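Local atomic coordinates of complement factor H (Bos taurus, PDB entry 6XZ6), a protein that regulates the complement system in blood and, through the fifth of its sushi domains, is bound by the factor H receptor of Trypanosoma brucei. Residues I3-P8 / L19-G24; I10-R16 / I28-K33; G35-E39 / P56-W60. All coordinates share one frame; numbering follows the deposited sequence.

Interaction 1: residues I3-P8 / L19-G24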
loop_
_atom_site.group_PDB
_atom_site.type_symbol
_atom_site.label_atom_id
_atom_site.label_comp_id
_atom_site.label_asym_id
_atom_site.label_seq_id
_atom_site.Cartn_x
_atom_site.Cartn_y
_atom_site.Cartn_z
ATOM N N ILE B 3 -16.052 -26.136 -33.645
ATOM C CA ILE B 3 -14.870 -26.381 -32.799
ATOM C C ILE B 3 -15.121 -25.804 -31.388
ATOM O O ILE B 3 -15.611 -24.680 -31.266
ATOM C CB ILE B 3 -13.594 -25.751 -33.462
ATOM C CG1 ILE B 3 -13.136 -26.562 -34.704
ATOM C CG2 ILE B 3 -12.442 -25.560 -32.467
ATOM C CD1 ILE B 3 -12.145 -25.846 -35.625
ATOM N N THR B 4 -14.795 -26.576 -30.327
ATOM C CA THR B 4 -14.883 -26.111 -28.935
ATOM C C THR B 4 -13.636 -26.502 -28.174
ATOM O O THR B 4 -13.024 -27.517 -28.508
ATOM C CB THR B 4 -16.165 -26.541 -28.189
ATOM O OG1 THR B 4 -16.457 -27.922 -28.409
ATOM C CG2 THR B 4 -17.356 -25.666 -28.513
ATOM N N CYS B 5 -13.253 -25.683 -27.163
ATOM C CA CYS B 5 -12.107 -25.898 -26.269
ATOM C C CYS B 5 -12.568 -25.839 -24.848
ATOM O O CYS B 5 -13.459 -25.064 -24.495
ATOM C CB CYS B 5 -10.994 -24.867 -26.485
ATOM S SG CYS B 5 -10.296 -24.838 -28.152
ATOM N N ASP B 6 -11.850 -26.564 -24.014
ATOM C CA ASP B 6 -12.014 -26.538 -22.582
ATOM C C ASP B 6 -11.138 -25.373 -22.110
ATOM O O ASP B 6 -10.222 -24.983 -22.856
ATOM C CB ASP B 6 -11.500 -27.853 -21.975
ATOM C CG ASP B 6 -12.422 -29.040 -22.165
ATOM O OD1 ASP B 6 -13.670 -28.846 -22.119
ATOM O OD2 ASP B 6 -11.905 -30.167 -22.350
ATOM N N PRO B 7 -11.378 -24.803 -20.901
ATOM C CA PRO B 7 -10.499 -23.724 -20.421
ATOM C C PRO B 7 -9.018 -24.127 -20.435
ATOM O O PRO B 7 -8.712 -25.299 -20.165
ATOM C CB PRO B 7 -10.970 -23.508 -18.983
ATOM C CG PRO B 7 -12.333 -24.068 -18.922
ATOM C CD PRO B 7 -12.415 -25.141 -19.906
ATOM N N PRO B 8 -8.079 -23.207 -20.788
ATOM C CA PRO B 8 -6.655 -23.587 -20.775
ATOM C C PRO B 8 -6.160 -23.871 -19.369
ATOM O O PRO B 8 -6.718 -23.388 -18.387
ATOM C CB PRO B 8 -5.938 -22.364 -21.359
ATOM C CG PRO B 8 -6.850 -21.268 -21.196
ATOM C CD PRO B 8 -8.257 -21.793 -21.164
ATOM N N LEU B 19 -14.125 -18.641 -18.882
ATOM C CA LEU B 19 -15.405 -19.243 -19.296
ATOM C C LEU B 19 -15.328 -20.755 -19.201
ATOM O O LEU B 19 -14.226 -21.318 -19.283
ATOM C CB LEU B 19 -15.777 -18.846 -20.739
ATOM C CG LEU B 19 -15.604 -17.391 -21.173
ATOM C CD1 LEU B 19 -15.793 -17.271 -22.651
ATOM C CD2 LEU B 19 -16.539 -16.444 -20.405
ATOM N N SER B 20 -16.494 -21.412 -19.066
ATOM C CA SER B 20 -16.613 -22.877 -18.967
ATOM C C SER B 20 -16.221 -23.575 -20.263
ATOM O O SER B 20 -15.683 -24.685 -20.224
ATOM C CB SER B 20 -18.031 -23.283 -18.566
ATOM O OG SER B 20 -18.998 -22.715 -19.435
ATOM N N LYS B 21 -16.506 -22.921 -21.409
ATOM C CA LYS B 21 -16.237 -23.443 -22.745
ATOM C C LYS B 21 -16.023 -22.297 -23.715
ATOM O O LYS B 21 -16.716 -21.271 -23.654
ATOM C CB LYS B 21 -17.406 -24.327 -23.227
ATOM C CG LYS B 21 -17.034 -25.289 -24.347
ATOM C CD LYS B 21 -17.566 -26.699 -24.090
ATOM C CE LYS B 21 -16.559 -27.614 -23.416
ATOM N NZ LYS B 21 -16.607 -27.500 -21.932
ATOM N N TYR B 22 -15.060 -22.493 -24.624
ATOM C CA TYR B 22 -14.672 -21.546 -25.670
ATOM C C TYR B 22 -14.978 -22.155 -27.026
ATOM O O TYR B 22 -14.972 -23.373 -27.183
ATOM C CB TYR B 22 -13.181 -21.204 -25.555
ATOM C CG TYR B 22 -12.799 -20.660 -24.198
ATOM C CD1 TYR B 22 -12.591 -21.514 -23.118
ATOM C CD2 TYR B 22 -12.637 -19.291 -23.991
ATOM C CE1 TYR B 22 -12.268 -21.018 -21.855
ATOM C CE2 TYR B 22 -12.294 -18.787 -22.735
ATOM C CZ TYR B 22 -12.099 -19.661 -21.676
ATOM O OH TYR B 22 -11.735 -19.214 -20.441
ATOM N N ARG B 23 -15.264 -21.306 -27.995
ATOM C CA ARG B 23 -15.621 -21.722 -29.356
ATOM C C ARG B 23 -14.420 -21.461 -30.262
ATOM O O ARG B 23 -13.510 -20.744 -29.860
ATOM C CB ARG B 23 -16.852 -20.920 -29.842
ATOM C CG ARG B 23 -18.010 -20.808 -28.826
ATOM C CD ARG B 23 -19.163 -21.786 -29.059
ATOM N NE ARG B 23 -19.583 -21.857 -30.465
ATOM C CZ ARG B 23 -20.336 -20.949 -31.086
ATOM N NH1 ARG B 23 -20.651 -21.102 -32.366
ATOM N NH2 ARG B 23 -20.776 -19.880 -30.432
ATOM N N GLY B 24 -14.412 -22.041 -31.453
ATOM C CA GLY B 24 -13.342 -21.829 -32.417
ATOM C C GLY B 24 -13.095 -20.356 -32.671
ATOM O O GLY B 24 -14.038 -19.564 -32.741
#
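The carbonyl oxygen Tyr22 O is approached by two donors from the N-terminal strand: Cys5 N gives it a hydrogen bond of 2.9 Å with an N-H...O angle of 165°, and Thr4 CA adds a weaker CA-H...O contact. Tyr22 N answers with a nearly linear bond to Cys5 O, 3.0 Å long, so Cys5 and Tyr22 form a hydrogen-bonded antiparallel pair. Beside it Thr4 and Arg23 make the non-hydrogen-bonded pair, and Gly24 N, lying above the carbonyl plane, reaches Ile3 O at 2.9 Å; having no side chain, Gly24 lets its CA come within 3.8 Å of Ile3 CG2. Past the paired strands the two segments stay in contact through side chains. Tyr22 CG lies beside the backbone N and anti to the carbonyl carbon (chi1 -56°), which carries the ring across to Pro7: Cys5 O is at its edge and CE1 lies 3.5 Å from Pro7 CA, where the stiff prolines offer a fixed apolar surface. Its hydroxyl meets Leu19 N at 2.9 Å and Pro17 O as well, so a large buried side chain still has its polar end satisfied. At the exposed rim Lys21 bends so that its CG passes Cys5 O and its NZ forms a salt bridge to Asp6 OD1 at 3.2 Å, whose hydrogen bond is weak. Together these contacts form a two-stranded ribbon near the N-terminal end of the module. Cys5 ties it by disulfide to Cys47 on strand 44-48, while Tyr22 leans on Tyr15 of strand 13-16, Ile28 of strand 27-32 and, edge-to-face, Trp52.

Interaction 2: residues I10-R16 / I28-K33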
loop_
_atom_site.group_PDB
_atom_site.type_symbol
_atom_site.label_atom_id
_atom_site.label_comp_id
_atom_site.label_asym_id
_atom_site.label_seq_id
_atom_site.Cartn_x
_atom_site.Cartn_y
_atom_site.Cartn_z
ATOM N N ILE B 10 -2.988 -23.258 -17.324
ATOM C CA ILE B 10 -1.769 -22.457 -17.260
ATOM C C ILE B 10 -1.264 -22.409 -15.800
ATOM O O ILE B 10 -1.503 -21.419 -15.097
ATOM C CB ILE B 10 -1.918 -21.029 -17.898
ATOM C CG1 ILE B 10 -2.655 -21.092 -19.249
ATOM C CG2 ILE B 10 -0.549 -20.355 -18.063
ATOM C CD1 ILE B 10 -3.300 -19.879 -19.670
ATOM N N PRO B 11 -0.520 -23.458 -15.336
ATOM C CA PRO B 11 0.111 -23.363 -14.010
ATOM C C PRO B 11 1.099 -22.166 -13.993
ATOM O O PRO B 11 1.739 -21.882 -15.018
ATOM C CB PRO B 11 0.879 -24.693 -13.887
ATOM C CG PRO B 11 0.380 -25.546 -14.931
ATOM C CD PRO B 11 -0.099 -24.695 -16.029
ATOM N N ASN B 12 1.199 -21.459 -12.842
ATOM C CA ASN B 12 2.089 -20.304 -12.592
ATOM C C ASN B 12 1.794 -19.092 -13.496
ATOM O O ASN B 12 2.647 -18.212 -13.669
ATOM C CB ASN B 12 3.575 -20.700 -12.643
ATOM C CG ASN B 12 3.918 -21.834 -11.705
ATOM O OD1 ASN B 12 3.735 -21.769 -10.487
ATOM N ND2 ASN B 12 4.419 -22.905 -12.252
ATOM N N GLY B 13 0.558 -19.051 -13.997
ATOM C CA GLY B 13 0.029 -17.988 -14.839
ATOM C C GLY B 13 -1.444 -17.722 -14.605
ATOM O O GLY B 13 -2.098 -18.478 -13.877
ATOM N N VAL B 14 -1.967 -16.638 -15.226
ATOM C CA VAL B 14 -3.384 -16.210 -15.181
ATOM C C VAL B 14 -3.868 -15.887 -16.599
ATOM O O VAL B 14 -3.248 -15.067 -17.271
ATOM C CB VAL B 14 -3.709 -14.966 -14.294
ATOM C CG1 VAL B 14 -4.921 -15.157 -13.407
ATOM C CG2 VAL B 14 -2.522 -14.289 -13.642
ATOM N N TYR B 15 -4.989 -16.465 -17.027
ATOM C CA TYR B 15 -5.613 -16.154 -18.323
ATOM C C TYR B 15 -6.918 -15.404 -18.102
ATOM O O TYR B 15 -7.462 -15.352 -16.980
ATOM C CB TYR B 15 -5.852 -17.406 -19.190
ATOM C CG TYR B 15 -6.860 -18.385 -18.631
ATOM C CD1 TYR B 15 -6.475 -19.385 -17.733
ATOM C CD2 TYR B 15 -8.189 -18.350 -19.030
ATOM C CE1 TYR B 15 -7.408 -20.283 -17.207
ATOM C CE2 TYR B 15 -9.126 -19.246 -18.511
ATOM C CZ TYR B 15 -8.728 -20.210 -17.603
ATOM O OH TYR B 15 -9.636 -21.098 -17.096
ATOM N N ARG B 16 -7.403 -14.810 -19.189
ATOM C CA ARG B 16 -8.654 -14.084 -19.270
ATOM C C ARG B 16 -9.207 -14.216 -20.710
ATOM O O ARG B 16 -8.406 -14.311 -21.646
ATOM C CB ARG B 16 -8.492 -12.622 -18.805
ATOM C CG ARG B 16 -7.574 -11.718 -19.645
ATOM C CD ARG B 16 -8.399 -10.635 -20.355
ATOM N NE ARG B 16 -8.764 -11.057 -21.713
ATOM C CZ ARG B 16 -9.946 -10.864 -22.277
ATOM N NH1 ARG B 16 -10.184 -11.322 -23.505
ATOM N NH2 ARG B 16 -10.901 -10.206 -21.623
ATOM N N ILE B 28 -7.840 -16.153 -25.767
ATOM C CA ILE B 28 -7.526 -15.897 -24.367
ATOM C C ILE B 28 -6.174 -15.135 -24.350
ATOM O O ILE B 28 -5.380 -15.272 -25.280
ATOM C CB ILE B 28 -7.528 -17.160 -23.448
ATOM C CG1 ILE B 28 -6.411 -18.184 -23.803
ATOM C CG2 ILE B 28 -8.886 -17.822 -23.408
ATOM C CD1 ILE B 28 -5.127 -18.104 -22.966
ATOM N N THR B 29 -5.944 -14.318 -23.323
ATOM C CA THR B 29 -4.673 -13.628 -23.097
ATOM C C THR B 29 -4.205 -14.074 -21.692
ATOM O O THR B 29 -5.011 -14.204 -20.792
ATOM C CB THR B 29 -4.760 -12.093 -23.246
ATOM O OG1 THR B 29 -5.725 -11.590 -22.334
ATOM C CG2 THR B 29 -5.063 -11.638 -24.665
ATOM N N TYR B 30 -2.937 -14.342 -21.518
ATOM C CA TYR B 30 -2.411 -14.792 -20.238
ATOM C C TYR B 30 -1.184 -13.993 -19.771
ATOM O O TYR B 30 -0.434 -13.467 -20.586
ATOM C CB TYR B 30 -2.107 -16.306 -20.280
ATOM C CG TYR B 30 -0.884 -16.689 -21.091
ATOM C CD1 TYR B 30 -0.944 -16.775 -22.483
ATOM C CD2 TYR B 30 0.299 -17.072 -20.465
ATOM C CE1 TYR B 30 0.162 -17.168 -23.227
ATOM C CE2 TYR B 30 1.416 -17.457 -21.203
ATOM C CZ TYR B 30 1.341 -17.508 -22.582
ATOM O OH TYR B 30 2.434 -17.880 -23.318
ATOM N N GLU B 31 -0.983 -13.943 -18.453
ATOM C CA GLU B 31 0.145 -13.290 -17.788
ATOM C C GLU B 31 0.764 -14.302 -16.846
ATOM O O GLU B 31 0.062 -15.152 -16.322
ATOM C CB GLU B 31 -0.318 -12.057 -16.995
ATOM C CG GLU B 31 -0.748 -10.897 -17.862
ATOM C CD GLU B 31 0.359 -10.286 -18.691
ATOM O OE1 GLU B 31 1.402 -9.926 -18.100
ATOM O OE2 GLU B 31 0.175 -10.149 -19.925
ATOM N N CYS B 32 2.061 -14.210 -16.634
ATOM C CA CYS B 32 2.783 -15.112 -15.753
ATOM C C CYS B 32 3.041 -14.456 -14.377
ATOM O O CYS B 32 3.136 -13.228 -14.275
ATOM C CB CYS B 32 4.078 -15.588 -16.417
ATOM S SG CYS B 32 3.842 -16.586 -17.926
ATOM N N LYS B 33 3.142 -15.294 -13.320
ATOM C CA LYS B 33 3.435 -14.894 -11.940
ATOM C C LYS B 33 4.796 -14.233 -11.905
ATOM O O LYS B 33 5.648 -14.569 -12.731
ATOM C CB LYS B 33 3.520 -16.138 -11.040
ATOM C CG LYS B 33 2.238 -16.532 -10.339
ATOM C CD LYS B 33 2.596 -17.282 -9.061
ATOM C CE LYS B 33 1.994 -18.663 -8.975
ATOM N NZ LYS B 33 0.630 -18.619 -8.380
#
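Ile10 and Ile28 point their ends at each other, CD1 to CD1 at 4.2 Å, on the inner face of the paired strands. The two methyls pack between the CB ends of two tyrosines: Ile10 CD1 rests on Tyr30 CB, 3.8 Å away, its chain crossing the tyrosine at about a right angle, and Ile28 CD1 lies 3.9 Å from Tyr15 CB. Tyr15 and Tyr30 are directly paired, yet their rings lead away; branched isoleucines, each with a CD1 extending beyond its branch, suit the place beside their bases. Gly13 ends the type II turn that begins at Ile10, and its lack of a CB, which would clash there, makes room for Ile10 CG2. The opposite face carries Val14, Arg16, Thr29 and Glu31, mixing polar with apolar groups. Arg16 has CG between its backbone N and carbonyl carbon (chi1 64°); this start, with bends at chi2 and chi3, lays the chain alongside Thr29, and NE bonds Thr29 OG1 at 3.1 Å near the guanidinium plane. This face meets the trypanosome receptor chain, where Arg16 NH2 pairs with Glu9, Val14 packs on Phe166 and Thr29 on His125. Lys33 drapes CB and CG over Asn12 O; its side chain is poorly ordered, but the model has a salt bridge to Glu169 of the receptor chain. The shortest backbone bond is Val14 N to Glu31 O at 2.7 Å. Within this chain, strand 13-16 is an outer strand of the sushi module's central three-stranded sheet and strand 27-32 its middle, bonded also to strand 44-48, with strands 22-23 and 37-38 packing against the inner tyrosines and Ile28.

Interaction 3: residues G35-E39 / P56-W60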
loop_
_atom_site.group_PDB
_atom_site.type_symbol
_atom_site.label_atom_id
_atom_site.label_comp_id
_atom_site.label_asym_id
_atom_site.label_seq_id
_atom_site.Cartn_x
_atom_site.Cartn_y
_atom_site.Cartn_z
ATOM N N GLY B 35 8.398 -13.727 -11.475
ATOM C CA GLY B 35 9.449 -14.737 -11.508
ATOM C C GLY B 35 9.341 -15.727 -12.647
ATOM O O GLY B 35 10.285 -16.472 -12.912
ATOM N N PHE B 36 8.189 -15.741 -13.329
ATOM C CA PHE B 36 7.881 -16.630 -14.451
ATOM C C PHE B 36 7.707 -15.833 -15.714
ATOM O O PHE B 36 7.255 -14.688 -15.655
ATOM C CB PHE B 36 6.622 -17.456 -14.164
ATOM C CG PHE B 36 6.814 -18.539 -13.134
ATOM C CD1 PHE B 36 6.702 -18.258 -11.779
ATOM C CD2 PHE B 36 7.087 -19.847 -13.519
ATOM C CE1 PHE B 36 6.872 -19.263 -10.829
ATOM C CE2 PHE B 36 7.263 -20.851 -12.570
ATOM C CZ PHE B 36 7.154 -20.554 -11.229
ATOM N N PHE B 37 8.082 -16.433 -16.854
ATOM C CA PHE B 37 8.047 -15.810 -18.175
ATOM C C PHE B 37 7.409 -16.756 -19.196
ATOM O O PHE B 37 7.593 -17.972 -19.077
ATOM C CB PHE B 37 9.482 -15.437 -18.620
ATOM C CG PHE B 37 10.212 -14.537 -17.643
ATOM C CD1 PHE B 37 10.942 -15.074 -16.586
ATOM C CD2 PHE B 37 10.142 -13.149 -17.757
ATOM C CE1 PHE B 37 11.592 -14.238 -15.663
ATOM C CE2 PHE B 37 10.787 -12.312 -16.826
ATOM C CZ PHE B 37 11.505 -12.863 -15.786
ATOM N N PRO B 38 6.678 -16.240 -20.213
ATOM C CA PRO B 38 6.048 -17.147 -21.190
ATOM C C PRO B 38 7.019 -17.861 -22.114
ATOM O O PRO B 38 8.095 -17.331 -22.395
ATOM C CB PRO B 38 5.096 -16.237 -21.968
ATOM C CG PRO B 38 5.650 -14.881 -21.807
ATOM C CD PRO B 38 6.331 -14.830 -20.481
ATOM N N GLU B 39 6.612 -19.042 -22.627
ATOM C CA GLU B 39 7.418 -19.863 -23.554
ATOM C C GLU B 39 7.655 -19.144 -24.907
ATOM O O GLU B 39 8.752 -19.223 -25.470
ATOM C CB GLU B 39 6.744 -21.229 -23.781
ATOM C CG GLU B 39 7.714 -22.363 -24.081
ATOM C CD GLU B 39 7.057 -23.669 -24.493
ATOM O OE1 GLU B 39 7.287 -24.696 -23.810
ATOM O OE2 GLU B 39 6.312 -23.667 -25.499
ATOM N N PRO B 56 -0.213 -22.057 -24.201
ATOM C CA PRO B 56 0.236 -21.177 -23.116
ATOM C C PRO B 56 1.002 -21.921 -22.018
ATOM O O PRO B 56 0.481 -22.881 -21.429
ATOM C CB PRO B 56 -1.068 -20.561 -22.591
ATOM C CG PRO B 56 -2.145 -21.043 -23.494
ATOM C CD PRO B 56 -1.658 -22.305 -24.095
ATOM N N ARG B 57 2.255 -21.483 -21.764
ATOM C CA ARG B 57 3.135 -22.068 -20.746
ATOM C C ARG B 57 3.963 -20.989 -20.066
ATOM O O ARG B 57 4.635 -20.203 -20.752
ATOM C CB ARG B 57 4.076 -23.149 -21.333
ATOM C CG ARG B 57 3.400 -24.464 -21.719
ATOM C CD ARG B 57 4.410 -25.522 -22.131
ATOM N NE ARG B 57 3.835 -26.549 -23.007
ATOM C CZ ARG B 57 3.777 -26.463 -24.335
ATOM N NH1 ARG B 57 3.247 -27.448 -25.048
ATOM N NH2 ARG B 57 4.230 -25.382 -24.959
ATOM N N CYS B 58 3.913 -20.965 -18.704
ATOM C CA CYS B 58 4.687 -20.069 -17.838
ATOM C C CYS B 58 5.865 -20.861 -17.227
ATOM O O CYS B 58 5.662 -21.808 -16.460
ATOM C CB CYS B 58 3.810 -19.427 -16.767
ATOM S SG CYS B 58 2.644 -18.180 -17.407
ATOM N N ALA B 59 7.089 -20.501 -17.635
ATOM C CA ALA B 59 8.329 -21.136 -17.225
ATOM C C ALA B 59 9.148 -20.240 -16.323
ATOM O O ALA B 59 9.106 -19.023 -16.474
ATOM C CB ALA B 59 9.140 -21.503 -18.453
ATOM N N TRP B 60 9.930 -20.851 -15.413
ATOM C CA TRP B 60 10.807 -20.201 -14.444
ATOM C C TRP B 60 11.994 -19.485 -15.122
ATOM O O TRP B 60 12.851 -20.113 -15.749
ATOM C CB TRP B 60 11.274 -21.241 -13.415
ATOM C CG TRP B 60 12.130 -20.681 -12.324
ATOM C CD1 TRP B 60 13.489 -20.766 -12.221
ATOM C CD2 TRP B 60 11.687 -19.912 -11.197
ATOM N NE1 TRP B 60 13.919 -20.116 -11.087
ATOM C CE2 TRP B 60 12.833 -19.577 -10.440
ATOM C CE3 TRP B 60 10.426 -19.475 -10.745
ATOM C CZ2 TRP B 60 12.755 -18.834 -9.251
ATOM C CZ3 TRP B 60 10.348 -18.748 -9.564
ATOM C CH2 TRP B 60 11.501 -18.437 -8.828
#
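Phe36 turns a face to the edge of Trp60, an edge-to-face pair whose six-membered rings have centroids 5.1 Å apart and planes at 76°. The closest atom, Trp60 CE3, stands 3.5 Å from Phe36 CZ and lies over the rim of the phenyl face rather than its middle. Trp60 can reach there because its CG is anti to the backbone N (chi1 -177°), and one face of the indole then receives Gly35 O; glycine suits the place because its phi is positive (103°) and a CB would be jammed against the preceding carbonyl oxygen. At the other end Glu39 and Arg57 run side by side in the same direction, both chains extended, until Glu39 OE2 meets Arg57 NH2 in a salt bridge of 2.8 Å at the guanidinium edge. The backbone bond from Glu39 N to Arg57 O helps set them so. Between these ends Phe37 and Ala59 each bond the other's backbone, the shorter link being Phe37 N to Ala59 O at 2.8 Å. Pro38 and Cys58 share the inward face, Cys58 being joined to Cys32 by a disulfide. A short antiparallel ribbon closed by the last cysteine is the C-terminal end of the sushi (complement control protein) fold.

Overall arrangement
The three contacts follow the length of one small, helix-free sushi module. Interaction 1 lies at the N-terminal end and interaction 3 at the C-terminal end, their centres 22 Å apart; interaction 2 comes between, about 16 Å from the first centre and 9 Å from the third. Along the chain the segments of interactions 1 and 2 alternate, and both contacts are complete before interaction 3 opens. Interactions 1 and 2 meet where Tyr15 and Ile28 pack on Tyr22 and the prolines; interactions 2 and 3 are joined covalently by Cys32-Cys58. With Cys5-Cys47 near the other end, the two disulfides brace a compact core, whose middle sheet presents both polar and apolar side chains to the trypanosome receptor.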